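Local coordinates for protein protease Do-like 2, chloroplastic (Arabidopsis thaliana, PDB 4FLN) that acts as a serine protease of the chloroplast, making the primary cleavage in the photodamaged D1 protein of photosystem II, at residues Q437-F442 with L465-E470; I429-M434 with Y473-E478; V51-T56 with V99-R104. All blocks are in the same frame, centred on the assembly; numbering follows the deposited sequence.

Interaction 1 (Q437-F442 with L465-E470); sequences QQVLKF and LVFEFE
A classic beta bulge joins 437-442 to 465-470: Leu440 and Lys441 stand opposite the single residue Glu468, so the register slips by one between the Val439–Phe469 and Lys441–Glu468 pairs. The carbonyl of Glu468 therefore accepts twice. Leu440 N reaches Glu468 O at 2.9 Å in a nearly straight bond (161° at the hydrogen) that lies close to the C=O axis, while Lys441 N adds a weak bond of 3.3 Å to it. In return Glu468 N donates to Lys441 O at 3.1 Å, meeting that carbonyl from above its plane. Both strands belong to the antiparallel sheet of the second PDZ domain, where 437-442 is also bonded to strand 417-422 and 465-469 to strand 474-478. On one face Phe442, its CG anti to the backbone N (chi1 168°), turns a ring edge toward the face of Phe467 in an offset edge-to-face pair, CD1 coming to 3.6 Å from Phe467 CE2 with the planes at 65°. Leu465 CD2 touches another part of that edge, 3.6 Å from Phe442 CZ, and helix 450-459 packs against Phe442. Val439 CG1 sits over a face of Phe469, 3.8 Å from the ring centroid. On the other face, Lys441 and Glu468 run side by side; Lys441 CD touches Glu468 OE2, but Lys441 NZ stays 4.8 Å from that oxygen, so opposite charges are near without meeting.

Interaction 2 (I429-M434 with Y473-E478); sequences IGYEDM and YVAVLE
Tyr431 carries most of the contact between the irregular loop 429-434 and strand 474-478 of the second PDZ domain, inserting its side chain from the loop against the strand. Its CG lies anti to the carbonyl carbon (chi1 -56°), which sends the ring toward Ala475. The methyl CB of Ala475 rests over the ring centre in a CH-pi contact, 3.9 Å from the Tyr431 centroid, and on the opposite face the backbone Ile429 O lies offset toward the rim. At the tip, Tyr431 OH donates to Val476 O at 2.5 Å, in the carbonyl plane and on a lone pair. Leu477 comes in tip to tip, its CG 3.9 Å from Tyr431 CE2, while Tyr473 OH stands at the ring edge near Tyr431 CD1.

The contact is less enclosed toward Met434 and Tyr473, both partly exposed. The thioether meets the phenol obliquely in a Met-aromatic contact, with Met434 SD 4.3 Å from the Tyr473 centroid and Met434 CE 3.6 Å from Tyr473 CE2. Farther out, Glu432 folds back to accept from Gly430 N, and the exposed Asp433 touches Thr73 of another subunit. A second neighbouring subunit bonds to this region through its Asn264, on Ile429 O, and its Gln260, on Val474 O.

An alanine in place of Tyr431 would remove both the hydroxyl bonded to Val476 O and the ring on which Ala475 rests, and would probably loosen the loop from the strand. A buried phenol thus serves two roles, its apolar face packing on a methyl group and its hydroxyl satisfying a main-chain carbonyl.

Interaction 3 (V51-T56 with V99-R104); sequences VKVYCT and VKVKRR
Strands 51-56 and 99-102 run antiparallel, their axes 4.7 Å apart and 159° between directions, and four main-chain hydrogen bonds tie them in two reciprocal pairs. This is the seam that closes the first six-stranded barrel of the trypsin-like protease fold, joining its first strand in the sequence to its fourth. Lys52 and Lys102 form one hydrogen-bonded pair, with Lys102 N at 3.0 Å from Lys52 O; Tyr54 and Lys100 form the other, where Lys100 N meets Tyr54 O at 2.7 Å in an almost straight bond (176° at the hydrogen). The non-hydrogen-bonded pairs, Val53 with Val101 and Cys55 with Val99, put buried apolar groups on one face. There Cys55 SG, anti to the backbone N, lies 4.1 Å from Val99 CG2, and Val53 CG2 lies against Val101 CG1. Val51 extends the apolar row, its CG1 crossing obliquely to lie 3.5 Å from Val101 CB. On this same face the Cys55 side chain is about 9 Å from that of His91, the probable charge-relay histidine.

The other face carries Lys52, Tyr54, Lys100 and Lys102. Lys100 bends at chi2 (145°), so that its methylene CD comes alongside Tyr54 CB at 3.6 Å, while the Tyr54 ring also takes part in a cation-pi contact with Lys109. Lys102 runs beside Tyr54, pointing the same way: its CB meets the ring near the edge at CE2, and farther along, Lys102 CD touches the phenol oxygen Tyr54 OH at 3.8 Å.

Interactions 1 and 2 share one PDZ sheet, their centres 10 Å apart. Strands 464-469 and 474-478 are neighbours in it, probably hydrogen-bonded through Leu465 N to Leu477 O (2.6 Å) and Phe467 O to Ala475 N (2.9 Å); Ala475 CB, which rests on Tyr431, also packs against Phe469 CE2 at 3.8 Å. Interaction 3 lies in the protease domain, with centres about 48 Å from interaction 1 and 50 Å from interaction 2, and it alone of the three is close to the probable catalytic residues, Val53 lying about 9 Å from Ser200 between side chains. Across the hexamer the distance shrinks: Glu432 of 429-434 packs against Lys100 of another subunit.

Interaction 1 (Q437-F442 with L465-E470)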
loop_
_atom_site.group_PDB
_atom_site.type_symbol
_atom_site.label_atom_id
_atom_site.label_comp_id
_atom_site.label_asym_id
_atom_site.label_seq_id
_atom_site.Cartn_x
_atom_site.Cartn_y
_atom_site.Cartn_z
ATOM N N GLN B 437 -31.332 0.487 9.532
ATOM C CA GLN B 437 -32.298 -0.597 9.578
ATOM C C GLN B 437 -33.533 -0.193 8.790
ATOM O O GLN B 437 -33.999 0.934 8.901
ATOM C CB GLN B 437 -32.687 -0.908 11.024
ATOM C CG GLN B 437 -31.579 -1.539 11.837
ATOM C CD GLN B 437 -31.296 -2.957 11.395
ATOM O OE1 GLN B 437 -32.219 -3.768 11.264
ATOM N NE2 GLN B 437 -30.022 -3.265 11.147
ATOM N N GLN B 438 -34.053 -1.107 7.981
ATOM C CA GLN B 438 -35.275 -0.834 7.252
ATOM C C GLN B 438 -36.476 -1.014 8.174
ATOM O O GLN B 438 -36.590 -2.039 8.840
ATOM C CB GLN B 438 -35.405 -1.765 6.044
ATOM C CG GLN B 438 -36.586 -1.424 5.165
ATOM C CD GLN B 438 -36.865 -2.475 4.107
ATOM O OE1 GLN B 438 -36.077 -3.394 3.907
ATOM N NE2 GLN B 438 -37.998 -2.341 3.423
ATOM N N VAL B 439 -37.357 -0.015 8.225
ATOM C CA VAL B 439 -38.642 -0.164 8.907
ATOM C C VAL B 439 -39.693 -0.734 7.976
ATOM O O VAL B 439 -39.881 -0.238 6.869
ATOM C CB VAL B 439 -39.199 1.163 9.448
ATOM C CG1 VAL B 439 -38.949 1.276 10.935
ATOM C CG2 VAL B 439 -38.628 2.344 8.686
ATOM N N LEU B 440 -40.390 -1.761 8.450
ATOM C CA LEU B 440 -41.438 -2.428 7.685
ATOM C C LEU B 440 -42.827 -1.973 8.111
ATOM O O LEU B 440 -43.586 -1.445 7.312
ATOM C CB LEU B 440 -41.305 -3.942 7.813
ATOM C CG LEU B 440 -39.918 -4.424 7.383
ATOM C CD1 LEU B 440 -39.801 -5.932 7.494
ATOM C CD2 LEU B 440 -39.594 -3.945 5.962
ATOM N N LYS B 441 -43.164 -2.203 9.369
ATOM C CA LYS B 441 -44.475 -1.831 9.870
ATOM C C LYS B 441 -44.407 -0.761 10.948
ATOM O O LYS B 441 -43.405 -0.613 11.651
ATOM C CB LYS B 441 -45.218 -3.059 10.407
ATOM C CG LYS B 441 -45.229 -4.226 9.440
ATOM C CD LYS B 441 -46.212 -5.306 9.855
ATOM C CE LYS B 441 -45.980 -6.574 9.042
ATOM N NZ LYS B 441 -47.173 -7.466 9.004
ATOM N N PHE B 442 -45.493 -0.007 11.046
ATOM C CA PHE B 442 -45.733 0.891 12.161
ATOM C C PHE B 442 -47.111 0.572 12.718
ATOM O O PHE B 442 -48.112 0.640 11.997
ATOM C CB PHE B 442 -45.675 2.351 11.715
ATOM C CG PHE B 442 -46.188 3.314 12.745
ATOM C CD1 PHE B 442 -45.322 3.919 13.640
ATOM C CD2 PHE B 442 -47.541 3.607 12.827
ATOM C CE1 PHE B 442 -45.795 4.804 14.593
ATOM C CE2 PHE B 442 -48.021 4.492 13.781
ATOM C CZ PHE B 442 -47.147 5.092 14.662
ATOM N N LEU B 465 -45.774 3.744 20.209
ATOM C CA LEU B 465 -45.311 3.769 18.837
ATOM C C LEU B 465 -44.553 2.468 18.601
ATOM O O LEU B 465 -43.473 2.263 19.158
ATOM C CB LEU B 465 -44.393 4.974 18.617
ATOM C CG LEU B 465 -45.032 6.360 18.801
ATOM C CD1 LEU B 465 -43.996 7.464 18.670
ATOM C CD2 LEU B 465 -46.162 6.580 17.807
ATOM N N VAL B 466 -45.118 1.582 17.788
ATOM C CA VAL B 466 -44.482 0.289 17.540
ATOM C C VAL B 466 -43.832 0.199 16.153
ATOM O O VAL B 466 -44.512 0.246 15.135
ATOM C CB VAL B 466 -45.475 -0.886 17.723
ATOM C CG1 VAL B 466 -44.769 -2.204 17.530
ATOM C CG2 VAL B 466 -46.111 -0.836 19.093
ATOM N N PHE B 467 -42.511 0.066 16.128
ATOM C CA PHE B 467 -41.769 -0.039 14.881
ATOM C C PHE B 467 -41.230 -1.447 14.698
ATOM O O PHE B 467 -40.389 -1.884 15.474
ATOM C CB PHE B 467 -40.595 0.935 14.889
ATOM C CG PHE B 467 -41.003 2.385 14.948
ATOM C CD1 PHE B 467 -41.006 3.072 16.156
ATOM C CD2 PHE B 467 -41.369 3.067 13.791
ATOM C CE1 PHE B 467 -41.370 4.405 16.214
ATOM C CE2 PHE B 467 -41.737 4.395 13.847
ATOM C CZ PHE B 467 -41.741 5.066 15.065
ATOM N N GLU B 468 -41.706 -2.159 13.682
ATOM C CA GLU B 468 -41.124 -3.454 13.340
ATOM C C GLU B 468 -40.098 -3.312 12.227
ATOM O O GLU B 468 -40.409 -2.820 11.150
ATOM C CB GLU B 468 -42.202 -4.454 12.927
ATOM C CG GLU B 468 -43.074 -4.920 14.075
ATOM C CD GLU B 468 -44.304 -5.680 13.603
ATOM O OE1 GLU B 468 -45.385 -5.511 14.223
ATOM O OE2 GLU B 468 -44.186 -6.439 12.610
ATOM N N PHE B 469 -38.874 -3.753 12.480
ATOM C CA PHE B 469 -37.819 -3.623 11.482
ATOM C C PHE B 469 -37.576 -4.923 10.740
ATOM O O PHE B 469 -38.257 -5.923 10.981
ATOM C CB PHE B 469 -36.522 -3.137 12.121
ATOM C CG PHE B 469 -36.644 -1.801 12.771
ATOM C CD1 PHE B 469 -36.155 -0.675 12.157
ATOM C CD2 PHE B 469 -37.270 -1.670 13.996
ATOM C CE1 PHE B 469 -36.272 0.557 12.755
ATOM C CE2 PHE B 469 -37.393 -0.439 14.599
ATOM C CZ PHE B 469 -36.896 0.677 13.975
ATOM N N GLU B 470 -36.584 -4.896 9.853
ATOM C CA GLU B 470 -36.305 -5.992 8.934
ATOM C C GLU B 470 -35.922 -7.290 9.630
ATOM O O GLU B 470 -36.392 -8.359 9.252
ATOM C CB GLU B 470 -35.218 -5.580 7.932
ATOM C CG GLU B 470 -34.716 -6.709 7.017
ATOM C CD GLU B 470 -35.760 -7.214 6.018
ATOM O OE1 GLU B 470 -36.957 -6.882 6.159
ATOM O OE2 GLU B 470 -35.376 -7.954 5.085
#

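Interaction 2 (I429-M434 with Y473-E478)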
loop_
_atom_site.group_PDB
_atom_site.type_symbol
_atom_site.label_atom_id
_atom_site.label_comp_id
_atom_site.label_asym_id
_atom_site.label_seq_id
_atom_site.Cartn_x
_atom_site.Cartn_y
_atom_site.Cartn_z
ATOM N N ILE B 429 -33.907 4.340 25.316
ATOM C CA ILE B 429 -32.891 3.475 25.916
ATOM C C ILE B 429 -33.033 2.039 25.425
ATOM O O ILE B 429 -34.133 1.484 25.377
ATOM C CB ILE B 429 -32.921 3.490 27.467
ATOM C CG1 ILE B 429 -34.024 2.576 28.001
ATOM C CG2 ILE B 429 -33.076 4.916 28.004
ATOM C CD1 ILE B 429 -34.253 2.731 29.485
ATOM N N GLY B 430 -31.904 1.456 25.040
ATOM C CA GLY B 430 -31.870 0.126 24.464
ATOM C C GLY B 430 -31.901 0.184 22.947
ATOM O O GLY B 430 -31.433 -0.734 22.270
ATOM N N TYR B 431 -32.430 1.282 22.411
ATOM C CA TYR B 431 -32.556 1.439 20.969
ATOM C C TYR B 431 -31.389 2.220 20.380
ATOM O O TYR B 431 -31.282 2.370 19.163
ATOM C CB TYR B 431 -33.866 2.138 20.612
ATOM C CG TYR B 431 -35.091 1.460 21.149
ATOM C CD1 TYR B 431 -35.222 0.079 21.123
ATOM C CD2 TYR B 431 -36.119 2.205 21.699
ATOM C CE1 TYR B 431 -36.362 -0.534 21.624
ATOM C CE2 TYR B 431 -37.246 1.609 22.196
ATOM C CZ TYR B 431 -37.371 0.248 22.160
ATOM O OH TYR B 431 -38.520 -0.308 22.667
ATOM N N GLU B 432 -30.492 2.693 21.233
ATOM C CA GLU B 432 -29.345 3.420 20.727
ATOM C C GLU B 432 -28.544 2.357 19.998
ATOM O O GLU B 432 -28.931 1.187 19.995
ATOM C CB GLU B 432 -28.525 3.995 21.883
ATOM C CG GLU B 432 -29.343 4.652 22.981
ATOM C CD GLU B 432 -29.507 3.763 24.208
ATOM O OE1 GLU B 432 -29.237 2.543 24.102
ATOM O OE2 GLU B 432 -29.898 4.292 25.279
ATOM N N ASP B 433 -27.438 2.736 19.378
ATOM C CA ASP B 433 -26.622 1.743 18.671
ATOM C C ASP B 433 -27.381 1.015 17.556
ATOM O O ASP B 433 -26.983 -0.070 17.143
ATOM C CB ASP B 433 -26.075 0.688 19.650
ATOM C CG ASP B 433 -24.910 1.198 20.484
ATOM O OD1 ASP B 433 -24.637 0.596 21.543
ATOM O OD2 ASP B 433 -24.264 2.195 20.085
ATOM N N MET B 434 -28.462 1.608 17.063
ATOM C CA MET B 434 -29.203 1.012 15.961
ATOM C C MET B 434 -28.955 1.844 14.713
ATOM O O MET B 434 -29.185 3.054 14.702
ATOM C CB MET B 434 -30.694 0.927 16.281
ATOM C CG MET B 434 -31.344 -0.373 15.828
ATOM S SD MET B 434 -33.104 -0.482 16.220
ATOM C CE MET B 434 -33.094 0.031 17.923
ATOM N N TYR B 473 -36.744 -7.367 14.548
ATOM C CA TYR B 473 -36.525 -6.470 15.678
ATOM C C TYR B 473 -37.717 -5.508 15.849
ATOM O O TYR B 473 -38.268 -5.017 14.865
ATOM C CB TYR B 473 -35.246 -5.670 15.445
ATOM C CG TYR B 473 -34.727 -4.957 16.670
ATOM C CD1 TYR B 473 -33.674 -5.480 17.406
ATOM C CD2 TYR B 473 -35.287 -3.757 17.094
ATOM C CE1 TYR B 473 -33.188 -4.835 18.529
ATOM C CE2 TYR B 473 -34.808 -3.099 18.222
ATOM C CZ TYR B 473 -33.755 -3.645 18.938
ATOM O OH TYR B 473 -33.261 -3.008 20.063
ATOM N N VAL B 474 -38.120 -5.258 17.095
ATOM C CA VAL B 474 -39.227 -4.340 17.391
ATOM C C VAL B 474 -38.860 -3.258 18.399
ATOM O O VAL B 474 -38.466 -3.554 19.523
ATOM C CB VAL B 474 -40.471 -5.073 17.950
ATOM C CG1 VAL B 474 -40.060 -6.245 18.817
ATOM C CG2 VAL B 474 -41.317 -4.113 18.764
ATOM N N ALA B 475 -39.010 -2.001 18.005
ATOM C CA ALA B 475 -38.805 -0.899 18.932
ATOM C C ALA B 475 -40.148 -0.367 19.382
ATOM O O ALA B 475 -40.958 0.059 18.562
ATOM C CB ALA B 475 -38.013 0.206 18.279
ATOM N N VAL B 476 -40.392 -0.394 20.685
ATOM C CA VAL B 476 -41.615 0.181 21.203
ATOM C C VAL B 476 -41.283 1.445 21.959
ATOM O O VAL B 476 -40.318 1.482 22.723
ATOM C CB VAL B 476 -42.386 -0.794 22.117
ATOM C CG1 VAL B 476 -43.343 -0.029 23.010
ATOM C CG2 VAL B 476 -43.142 -1.814 21.282
ATOM N N LEU B 477 -42.082 2.480 21.728
ATOM C CA LEU B 477 -41.909 3.748 22.417
ATOM C C LEU B 477 -43.246 4.270 22.887
ATOM O O LEU B 477 -44.276 3.967 22.286
ATOM C CB LEU B 477 -41.251 4.766 21.499
ATOM C CG LEU B 477 -39.812 4.382 21.176
ATOM C CD1 LEU B 477 -39.653 4.127 19.691
ATOM C CD2 LEU B 477 -38.878 5.467 21.653
ATOM N N GLU B 478 -43.227 5.049 23.963
ATOM C CA GLU B 478 -44.452 5.640 24.497
ATOM C C GLU B 478 -44.748 7.010 23.868
ATOM O O GLU B 478 -43.919 7.924 23.929
ATOM C CB GLU B 478 -44.360 5.758 26.016
ATOM C CG GLU B 478 -45.682 5.560 26.712
ATOM C CD GLU B 478 -45.705 6.156 28.104
ATOM O OE1 GLU B 478 -46.720 6.803 28.449
ATOM O OE2 GLU B 478 -44.714 5.976 28.849
#

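Interaction 3 (V51-T56 with V99-R104)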
loop_
_atom_site.group_PDB
_atom_site.type_symbol
_atom_site.label_atom_id
_atom_site.label_comp_id
_atom_site.label_asym_id
_atom_site.label_seq_id
_atom_site.Cartn_x
_atom_site.Cartn_y
_atom_site.Cartn_z
ATOM N N VAL B 51 -17.545 28.371 -24.083
ATOM C CA VAL B 51 -17.579 29.192 -22.879
ATOM C C VAL B 51 -17.036 28.417 -21.680
ATOM O O VAL B 51 -17.178 27.197 -21.609
ATOM C CB VAL B 51 -19.031 29.647 -22.594
ATOM C CG1 VAL B 51 -19.245 29.901 -21.123
ATOM C CG2 VAL B 51 -19.389 30.868 -23.427
ATOM N N LYS B 52 -16.402 29.119 -20.747
ATOM C CA LYS B 52 -15.957 28.490 -19.509
ATOM C C LYS B 52 -17.039 28.637 -18.437
ATOM O O LYS B 52 -17.722 29.664 -18.360
ATOM C CB LYS B 52 -14.621 29.077 -19.036
ATOM C CG LYS B 52 -14.060 28.412 -17.774
ATOM C CD LYS B 52 -12.595 28.765 -17.539
ATOM C CE LYS B 52 -12.007 27.950 -16.387
ATOM N NZ LYS B 52 -10.513 27.961 -16.338
ATOM N N VAL B 53 -17.201 27.603 -17.617
ATOM C CA VAL B 53 -18.302 27.556 -16.660
ATOM C C VAL B 53 -17.812 27.523 -15.231
ATOM O O VAL B 53 -17.115 26.591 -14.831
ATOM C CB VAL B 53 -19.181 26.300 -16.874
ATOM C CG1 VAL B 53 -20.224 26.185 -15.784
ATOM C CG2 VAL B 53 -19.832 26.329 -18.246
ATOM N N TYR B 54 -18.185 28.536 -14.457
ATOM C CA TYR B 54 -17.893 28.538 -13.027
ATOM C C TYR B 54 -19.174 28.271 -12.258
ATOM O O TYR B 54 -20.204 28.911 -12.498
ATOM C CB TYR B 54 -17.309 29.875 -12.583
ATOM C CG TYR B 54 -16.062 30.293 -13.317
ATOM C CD1 TYR B 54 -14.819 30.219 -12.709
ATOM C CD2 TYR B 54 -16.127 30.773 -14.615
ATOM C CE1 TYR B 54 -13.673 30.614 -13.379
ATOM C CE2 TYR B 54 -14.988 31.165 -15.294
ATOM C CZ TYR B 54 -13.764 31.087 -14.671
ATOM O OH TYR B 54 -12.628 31.481 -15.345
ATOM N N CYS B 55 -19.102 27.321 -11.333
ATOM C CA CYS B 55 -20.266 26.934 -10.554
ATOM C C CYS B 55 -19.936 26.634 -9.100
ATOM O O CYS B 55 -18.996 25.898 -8.798
ATOM C CB CYS B 55 -20.950 25.722 -11.183
ATOM S SG CYS B 55 -22.184 24.955 -10.117
ATOM N N THR B 56 -20.733 27.202 -8.202
ATOM C CA THR B 56 -20.591 26.952 -6.777
ATOM C C THR B 56 -21.548 25.843 -6.372
ATOM O O THR B 56 -22.731 25.901 -6.685
ATOM C CB THR B 56 -20.878 28.222 -5.978
ATOM O OG1 THR B 56 -19.882 29.204 -6.289
ATOM C CG2 THR B 56 -20.841 27.940 -4.498
ATOM N N VAL B 99 -24.128 30.197 -10.835
ATOM C CA VAL B 99 -23.468 29.735 -12.032
ATOM C C VAL B 99 -23.041 30.930 -12.869
ATOM O O VAL B 99 -23.847 31.821 -13.178
ATOM C CB VAL B 99 -24.392 28.811 -12.835
ATOM C CG1 VAL B 99 -23.726 28.388 -14.137
ATOM C CG2 VAL B 99 -24.767 27.598 -11.996
ATOM N N LYS B 100 -21.761 30.951 -13.216
ATOM C CA LYS B 100 -21.186 32.086 -13.921
ATOM C C LYS B 100 -20.455 31.596 -15.158
ATOM O O LYS B 100 -19.859 30.521 -15.159
ATOM C CB LYS B 100 -20.223 32.840 -12.998
ATOM C CG LYS B 100 -20.330 32.427 -11.528
ATOM C CD LYS B 100 -18.977 32.471 -10.820
ATOM C CE LYS B 100 -19.049 31.878 -9.416
ATOM N NZ LYS B 100 -17.700 31.754 -8.779
ATOM N N VAL B 101 -20.500 32.378 -16.223
ATOM C CA VAL B 101 -19.843 31.966 -17.453
ATOM C C VAL B 101 -18.959 33.070 -18.018
ATOM O O VAL B 101 -19.244 34.259 -17.865
ATOM C CB VAL B 101 -20.862 31.519 -18.508
ATOM C CG1 VAL B 101 -21.517 30.224 -18.074
ATOM C CG2 VAL B 101 -21.901 32.607 -18.729
ATOM N N LYS B 102 -17.881 32.669 -18.675
ATOM C CA LYS B 102 -16.904 33.628 -19.156
ATOM C C LYS B 102 -16.637 33.389 -20.634
ATOM O O LYS B 102 -16.323 32.276 -21.045
ATOM C CB LYS B 102 -15.617 33.519 -18.331
ATOM C CG LYS B 102 -14.600 34.622 -18.558
ATOM C CD LYS B 102 -13.461 34.507 -17.546
ATOM C CE LYS B 102 -12.351 35.533 -17.787
ATOM N NZ LYS B 102 -11.495 35.198 -18.968
ATOM N N ARG B 103 -16.792 34.435 -21.436
ATOM C CA ARG B 103 -16.525 34.351 -22.866
ATOM C C ARG B 103 -15.020 34.216 -23.094
ATOM O O ARG B 103 -14.222 34.601 -22.244
ATOM C CB ARG B 103 -17.079 35.588 -23.583
ATOM C CG ARG B 103 -18.114 35.281 -24.648
ATOM C CD ARG B 103 -19.291 36.234 -24.565
ATOM N NE ARG B 103 -18.886 37.636 -24.667
ATOM C CZ ARG B 103 -19.020 38.379 -25.762
ATOM N NH1 ARG B 103 -19.555 37.856 -26.861
ATOM N NH2 ARG B 103 -18.624 39.646 -25.758
ATOM N N ARG B 104 -14.627 33.651 -24.230
ATOM C CA ARG B 104 -13.212 33.572 -24.557
ATOM C C ARG B 104 -12.700 34.949 -24.949
ATOM O O ARG B 104 -13.233 35.583 -25.863
ATOM C CB ARG B 104 -12.983 32.603 -25.706
ATOM C CG ARG B 104 -11.524 32.328 -25.962
ATOM C CD ARG B 104 -11.270 32.135 -27.429
ATOM N NE ARG B 104 -10.009 31.447 -27.664
ATOM C CZ ARG B 104 -9.523 31.194 -28.872
ATOM N NH1 ARG B 104 -10.198 31.583 -29.949
ATOM N NH2 ARG B 104 -8.364 30.556 -29.004
#